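Local coordinates for kynurenine formamidase (PDB 4CO9) that catalyses the zinc-dependent hydrolysis of N-formyl-L-kynurenine to L-kynurenine and formate, a step of tryptophan degradation, and works as a homodimer, at the interface of chains A and B. Residues are numbered along the deposited sequence; one frame, centred on the assembly and turned at random. Chains: chain A/B, Kynurenine formamidase.

Contact 1: the interface of chains A and B. Residues chain A 33, 44-46; chain B 25-26, 48-50.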
loop_
_atom_site.group_PDB
_atom_site.type_symbol
_atom_site.label_atom_id
_atom_site.label_comp_id
_atom_site.label_asym_id
_atom_site.label_seq_id
_atom_site.Cartn_x
_atom_site.Cartn_y
_atom_site.Cartn_z
ATOM N N LEU A 33 2.246 -10.245 -19.053
ATOM C CA LEU A 33 1.361 -10.662 -20.149
ATOM C C LEU A 33 1.979 -10.409 -21.508
ATOM O O LEU A 33 1.788 -11.175 -22.445
ATOM C CB LEU A 33 0.048 -9.903 -20.134
ATOM C CG LEU A 33 -0.951 -10.138 -19.006
ATOM C CD1 LEU A 33 -2.240 -9.342 -19.188
ATOM C CD2 LEU A 33 -1.250 -11.618 -18.890
ATOM N N VAL A 44 4.126 -5.383 -19.677
ATOM C CA VAL A 44 2.758 -5.201 -19.220
ATOM C C VAL A 44 2.397 -6.387 -18.355
ATOM O O VAL A 44 2.358 -7.531 -18.822
ATOM C CB VAL A 44 1.796 -5.063 -20.406
ATOM C CG1 VAL A 44 0.349 -4.979 -19.919
ATOM C CG2 VAL A 44 2.173 -3.812 -21.194
ATOM N N GLY A 45 2.076 -6.084 -17.110
ATOM C CA GLY A 45 1.938 -7.074 -16.072
ATOM C C GLY A 45 0.483 -7.268 -15.723
ATOM O O GLY A 45 -0.382 -6.450 -16.083
ATOM N N LYS A 46 0.215 -8.371 -15.045
ATOM C CA LYS A 46 -1.082 -8.580 -14.442
ATOM C C LYS A 46 -0.942 -9.203 -13.063
ATOM O O LYS A 46 -0.253 -10.186 -12.914
ATOM C CB LYS A 46 -1.869 -9.486 -15.359
ATOM C CG LYS A 46 -3.249 -9.859 -14.858
ATOM C CD LYS A 46 -3.900 -10.796 -15.857
ATOM C CE LYS A 46 -5.336 -11.053 -15.514
ATOM N NZ LYS A 46 -5.906 -12.054 -16.459
ATOM N N ASP B 25 -4.513 -2.473 -21.145
ATOM C CA ASP B 25 -4.261 -3.063 -19.855
ATOM C C ASP B 25 -5.440 -3.926 -19.377
ATOM O O ASP B 25 -6.600 -3.760 -19.776
ATOM C CB ASP B 25 -3.937 -2.002 -18.790
ATOM C CG ASP B 25 -2.446 -1.878 -18.491
ATOM O OD1 ASP B 25 -1.617 -2.542 -19.146
ATOM O OD2 ASP B 25 -2.094 -1.103 -17.577
ATOM N N THR B 26 -5.108 -4.842 -18.486
ATOM C CA THR B 26 -6.089 -5.586 -17.710
ATOM C C THR B 26 -7.116 -4.660 -17.063
ATOM O O THR B 26 -6.750 -3.737 -16.359
ATOM C CB THR B 26 -5.362 -6.348 -16.592
ATOM O OG1 THR B 26 -4.369 -7.193 -17.182
ATOM C CG2 THR B 26 -6.305 -7.202 -15.788
ATOM N N THR B 48 -7.924 -8.607 -9.260
ATOM C CA THR B 48 -7.213 -8.728 -10.518
ATOM C C THR B 48 -7.034 -7.331 -11.115
ATOM O O THR B 48 -8.006 -6.580 -11.263
ATOM C CB THR B 48 -8.001 -9.570 -11.529
ATOM O OG1 THR B 48 -8.302 -10.830 -10.949
ATOM C CG2 THR B 48 -7.214 -9.781 -12.824
ATOM N N MET B 49 -5.798 -6.953 -11.424
ATOM C CA MET B 49 -5.562 -5.606 -11.930
ATOM C C MET B 49 -4.240 -5.496 -12.651
ATOM O O MET B 49 -3.321 -6.291 -12.430
ATOM C CB MET B 49 -5.596 -4.584 -10.779
ATOM C CG MET B 49 -4.463 -4.768 -9.762
ATOM S SD MET B 49 -4.616 -3.789 -8.267
ATOM C CE MET B 49 -4.666 -2.118 -8.916
ATOM N N SER B 50 -4.149 -4.496 -13.511
ATOM C CA SER B 50 -2.858 -4.008 -13.944
ATOM C C SER B 50 -2.263 -3.247 -12.778
ATOM O O SER B 50 -2.961 -2.531 -12.053
ATOM C CB SER B 50 -2.993 -3.047 -15.122
ATOM O OG SER B 50 -1.715 -2.451 -15.391
HETATM O O HOH W 1 -2.316 -5.508 -17.500
#
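A:Lys46, on strand 44-50, packs its aliphatic chain against B:Thr26 and B:Thr48 in the homodimer interface of this bacterial KynB enzyme of the cyclase superfamily. CG stands opposite the backbone N (chi1 178°) and the chain stays extended beyond it, which carries the methylenes past the two threonines. Far along, CE meets the methyl CG2 of B:Thr48 at 3.5 Å, the two side chains meeting at a slant. B:Thr26 lies across the lysine at about a right angle: its CG2 methyl faces CE at 4.0 Å, and its hydroxyl oxygen OG1 faces CG. On the neighbouring side A:Leu33 presents one methyl, CD1, to OG1 of B:Thr26 at 3.6 Å, again roughly at right angles.

Toward the rim a water joins the chains, 2.6 Å from the backbone O of A:Gly45. The same water lies 2.7 Å from the hydroxyl OG1 of B:Thr26 and also meets the backbone N of that residue. With OG1 beside its own backbone N (chi1 -57°), the hydroxyl of B:Thr26 joins the backbone N at the same water, while CG2 points toward the lysine CE. At the outer end the methyl CG1 of A:Val44 abuts the carboxylate oxygen OD1 of B:Asp25. Within chain B, OG of B:Ser50 donates to OD2 of B:Asp25 at 2.6 Å from above the carboxylate plane, which would restrain the carboxylate's rotation.

Contact 2: the interface of chains A and B. Residues chain A 30, 32, 43, 45; chain B 61, 198-200.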
loop_
_atom_site.group_PDB
_atom_site.type_symbol
_atom_site.label_atom_id
_atom_site.label_comp_id
_atom_site.label_asym_id
_atom_site.label_seq_id
_atom_site.Cartn_x
_atom_site.Cartn_y
_atom_site.Cartn_z
ATOM N N TYR A 30 1.649 -13.019 -10.169
ATOM C CA TYR A 30 2.133 -11.911 -10.986
ATOM C C TYR A 30 2.697 -12.482 -12.280
ATOM O O TYR A 30 3.532 -13.384 -12.245
ATOM C CB TYR A 30 3.204 -11.038 -10.297
ATOM C CG TYR A 30 3.730 -10.039 -11.304
ATOM C CD1 TYR A 30 3.070 -8.843 -11.543
ATOM C CD2 TYR A 30 4.828 -10.335 -12.093
ATOM C CE1 TYR A 30 3.495 -7.946 -12.514
ATOM C CE2 TYR A 30 5.256 -9.453 -13.070
ATOM C CZ TYR A 30 4.601 -8.264 -13.284
ATOM O OH TYR A 30 5.065 -7.408 -14.270
ATOM N N VAL A 32 3.993 -11.281 -16.482
ATOM C CA VAL A 32 4.181 -10.374 -17.604
ATOM C C VAL A 32 3.340 -10.921 -18.756
ATOM O O VAL A 32 3.645 -11.979 -19.321
ATOM C CB VAL A 32 5.657 -10.273 -18.047
ATOM C CG1 VAL A 32 5.819 -9.298 -19.209
ATOM C CG2 VAL A 32 6.524 -9.842 -16.883
ATOM N N ASN A 43 6.943 -3.634 -20.431
ATOM C CA ASN A 43 6.494 -4.882 -19.845
ATOM C C ASN A 43 5.132 -4.658 -19.198
ATOM O O ASN A 43 5.006 -3.838 -18.323
ATOM C CB ASN A 43 7.530 -5.375 -18.839
ATOM C CG ASN A 43 8.817 -5.804 -19.519
ATOM O OD1 ASN A 43 8.795 -6.683 -20.378
ATOM N ND2 ASN A 43 9.919 -5.153 -19.190
ATOM N N GLY A 45 2.076 -6.084 -17.110
ATOM C CA GLY A 45 1.938 -7.074 -16.072
ATOM C C GLY A 45 0.483 -7.268 -15.723
ATOM O O GLY A 45 -0.382 -6.450 -16.083
ATOM N N PHE B 61 11.662 -1.786 -14.190
ATOM C CA PHE B 61 11.357 -2.963 -15.004
ATOM C C PHE B 61 10.201 -2.728 -15.975
ATOM O O PHE B 61 10.134 -3.366 -17.033
ATOM C CB PHE B 61 11.065 -4.164 -14.116
ATOM C CG PHE B 61 10.662 -5.391 -14.863
ATOM C CD1 PHE B 61 11.499 -5.946 -15.828
ATOM C CD2 PHE B 61 9.456 -6.017 -14.598
ATOM C CE1 PHE B 61 11.125 -7.085 -16.512
ATOM C CE2 PHE B 61 9.069 -7.154 -15.299
ATOM C CZ PHE B 61 9.905 -7.696 -16.241
ATOM N N ASP B 198 8.440 -9.467 -8.161
ATOM C CA ASP B 198 8.712 -9.571 -9.579
ATOM C C ASP B 198 8.010 -8.521 -10.442
ATOM O O ASP B 198 8.128 -8.557 -11.669
ATOM C CB ASP B 198 8.284 -10.945 -10.057
ATOM C CG ASP B 198 8.963 -12.055 -9.288
ATOM O OD1 ASP B 198 10.175 -12.007 -9.143
ATOM O OD2 ASP B 198 8.293 -12.965 -8.830
ATOM N N ALA B 199 7.313 -7.575 -9.814
ATOM C CA ALA B 199 6.444 -6.658 -10.548
ATOM C C ALA B 199 7.139 -5.423 -11.144
ATOM O O ALA B 199 8.209 -4.962 -10.696
ATOM C CB ALA B 199 5.274 -6.227 -9.672
ATOM N N ASP B 200 6.445 -4.871 -12.143
ATOM C CA ASP B 200 6.853 -3.700 -12.906
ATOM C C ASP B 200 6.370 -2.392 -12.260
ATOM O O ASP B 200 6.630 -1.313 -12.779
ATOM C CB ASP B 200 6.314 -3.801 -14.340
ATOM C CG ASP B 200 4.802 -3.981 -14.408
ATOM O OD1 ASP B 200 4.263 -4.948 -13.807
ATOM O OD2 ASP B 200 4.128 -3.139 -15.031
HETATM O O HOH W 2 2.051 -3.455 -16.405
#
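Direct hydrogen bonds join A:Tyr30 to B:Asp200 and A:Asn43 to B:Phe61 across the dimer interface. The phenol OH of A:Tyr30 donates to carboxylate oxygen OD1 of B:Asp200 at 2.6 Å, approaching 43° out of the carboxylate plane. CG of B:Asp200 sits between its backbone N and carbonyl carbon (chi1 56°), a turn that directs the carboxylate toward the tyrosine. The side-chain amide ND2 of A:Asn43 donates to the backbone O of B:Phe61 at 2.8 Å, nearly in line with that carbonyl.

Flat groups add stacking and CH-pi contacts. The A:Asn43 amide also lies over one face of the B:Phe61 ring, with the planes 17° apart and ND2 offset toward the rim, so the same residue is gripped by backbone and ring. On A:Tyr30, CA of B:Ala199 lies over one ring face, offset toward the rim, 3.8 Å from the centroid (a CH-pi contact), while the backbone O of B:Asp198 approaches CE2.

In the apolar packing, methyl CG2 of A:Val32 touches CE2 of the B:Phe61 ring at 4.0 Å.

A water also bridges the chains. It lies 2.7 Å from the backbone N of A:Gly45 and 2.5 Å from OD2 of B:Asp200, the carboxylate oxygen not used by the tyrosine.

Contact 3: the interface of chains A and B. Residues chain A 71, 195-198; chain B 14-16.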
loop_
_atom_site.group_PDB
_atom_site.type_symbol
_atom_site.label_atom_id
_atom_site.label_comp_id
_atom_site.label_asym_id
_atom_site.label_seq_id
_atom_site.Cartn_x
_atom_site.Cartn_y
_atom_site.Cartn_z
ATOM N N LEU A 71 -12.388 1.312 1.873
ATOM C CA LEU A 71 -12.255 2.742 1.681
ATOM C C LEU A 71 -12.970 3.543 2.782
ATOM O O LEU A 71 -12.631 4.704 3.015
ATOM C CB LEU A 71 -12.751 3.160 0.296
ATOM C CG LEU A 71 -12.532 4.612 -0.144
ATOM C CD1 LEU A 71 -11.075 5.033 -0.037
ATOM C CD2 LEU A 71 -13.028 4.815 -1.564
ATOM N N ALA A 195 -6.927 2.092 -1.635
ATOM C CA ALA A 195 -8.201 2.805 -1.609
ATOM C C ALA A 195 -9.332 1.996 -2.264
ATOM O O ALA A 195 -9.962 2.455 -3.194
ATOM C CB ALA A 195 -8.044 4.157 -2.287
ATOM N N LEU A 196 -9.591 0.795 -1.747
ATOM C CA LEU A 196 -10.516 -0.133 -2.390
ATOM C C LEU A 196 -11.945 0.127 -1.951
ATOM O O LEU A 196 -12.288 -0.134 -0.804
ATOM C CB LEU A 196 -10.124 -1.569 -2.060
ATOM C CG LEU A 196 -8.822 -2.026 -2.704
ATOM C CD1 LEU A 196 -8.206 -3.196 -1.952
ATOM C CD2 LEU A 196 -9.068 -2.388 -4.156
ATOM N N SER A 197 -12.759 0.661 -2.855
ATOM C CA SER A 197 -14.128 1.068 -2.533
ATOM C C SER A 197 -14.960 -0.041 -1.924
ATOM O O SER A 197 -15.731 0.196 -1.007
ATOM C CB SER A 197 -14.846 1.591 -3.789
ATOM O OG SER A 197 -14.169 2.695 -4.370
ATOM N N ASP A 198 -14.819 -1.256 -2.452
ATOM C CA ASP A 198 -15.790 -2.306 -2.181
ATOM C C ASP A 198 -15.220 -3.526 -1.485
ATOM O O ASP A 198 -15.924 -4.512 -1.314
ATOM C CB ASP A 198 -16.441 -2.733 -3.497
ATOM C CG ASP A 198 -17.097 -1.574 -4.217
ATOM O OD1 ASP A 198 -17.841 -0.838 -3.580
ATOM O OD2 ASP A 198 -16.847 -1.384 -5.416
ATOM N N PRO B 14 -9.851 6.274 -5.797
ATOM C CA PRO B 14 -10.588 5.075 -5.398
ATOM C C PRO B 14 -10.490 3.948 -6.424
ATOM O O PRO B 14 -10.645 4.184 -7.618
ATOM C CB PRO B 14 -12.043 5.560 -5.284
ATOM C CG PRO B 14 -11.935 7.016 -5.043
ATOM C CD PRO B 14 -10.720 7.465 -5.817
ATOM N N LEU B 15 -10.194 2.744 -5.939
ATOM C CA LEU B 15 -10.067 1.575 -6.775
ATOM C C LEU B 15 -11.364 0.778 -6.733
ATOM O O LEU B 15 -11.745 0.260 -5.694
ATOM C CB LEU B 15 -8.915 0.689 -6.280
ATOM C CG LEU B 15 -7.497 1.223 -6.501
ATOM C CD1 LEU B 15 -6.514 0.313 -5.774
ATOM C CD2 LEU B 15 -7.147 1.284 -7.988
ATOM N N ASN B 16 -11.988 0.650 -7.893
ATOM C CA ASN B 16 -13.184 -0.136 -8.073
ATOM C C ASN B 16 -13.365 -0.469 -9.556
ATOM O O ASN B 16 -12.605 0.013 -10.406
ATOM C CB ASN B 16 -14.395 0.622 -7.534
ATOM C CG ASN B 16 -14.526 2.005 -8.135
ATOM O OD1 ASN B 16 -14.659 2.148 -9.346
ATOM N ND2 ASN B 16 -14.480 3.020 -7.298
HETATM O O HOH W 3 -13.259 -1.952 -4.794
#
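A short parallel beta bridge between A:Leu196 and B:Leu15 pairs two loop segments across the homodimer of this cyclase-superfamily enzyme. The backbone N of B:Leu15 donates to O of A:Ala195 at 2.8 Å, and N of A:Ser197 donates back to O of B:Leu15 at 3.0 Å, so the two bonds flank A:Leu196. A water extends the pairing by one residue: it lies 2.9 Å from N of A:Asp198 and also bonds to O of B:Leu15, which therefore serves both the bridge and the water.

Beside the backbone, the amide ND2 of B:Asn16 donates to the hydroxyl OG of A:Ser197 at 3.0 Å, almost straight (175° at H) and with the oxygen in the amide plane. The asparagine places CG between its own backbone N and carbonyl carbon (chi1 54°), which brings the amide back toward the serine. Its CB also lies against OD2 of A:Asp198; there the carboxylate and amide planes are 40° apart.

Apolar side chains pack beside the hydrogen bonds. One methyl of A:Leu196, CD2, rests on CB of B:Leu15 at 3.7 Å and comes close to its CD1. A:Leu71, from the 3-10 helix 70-72, reaches with CD2 to the ring carbon CB of B:Pro14 at 3.9 Å, and OG of A:Ser197 lies 3.7 Å from the same CB.

Contact 1 and contact 2 are neighbours, their C-alpha centres about 9 Å apart. They share A:Gly45 of strand 44-50, whose backbone O faces contact 1 and whose N faces contact 2. Contact 3 is more remote, about 18 Å from contact 1 and 22 Å from contact 2. Residue 198 serves contact 2 from chain B and contact 3 from chain A, so the two-fold symmetry uses one loop in both places. B:Phe61 of contact 2 adjoins the active-site B:His62 in 3-10 helix 60-62, and the centre of contact 1 lies about 10 Å from B:His62; dimerisation may therefore help to order the catalytic surroundings.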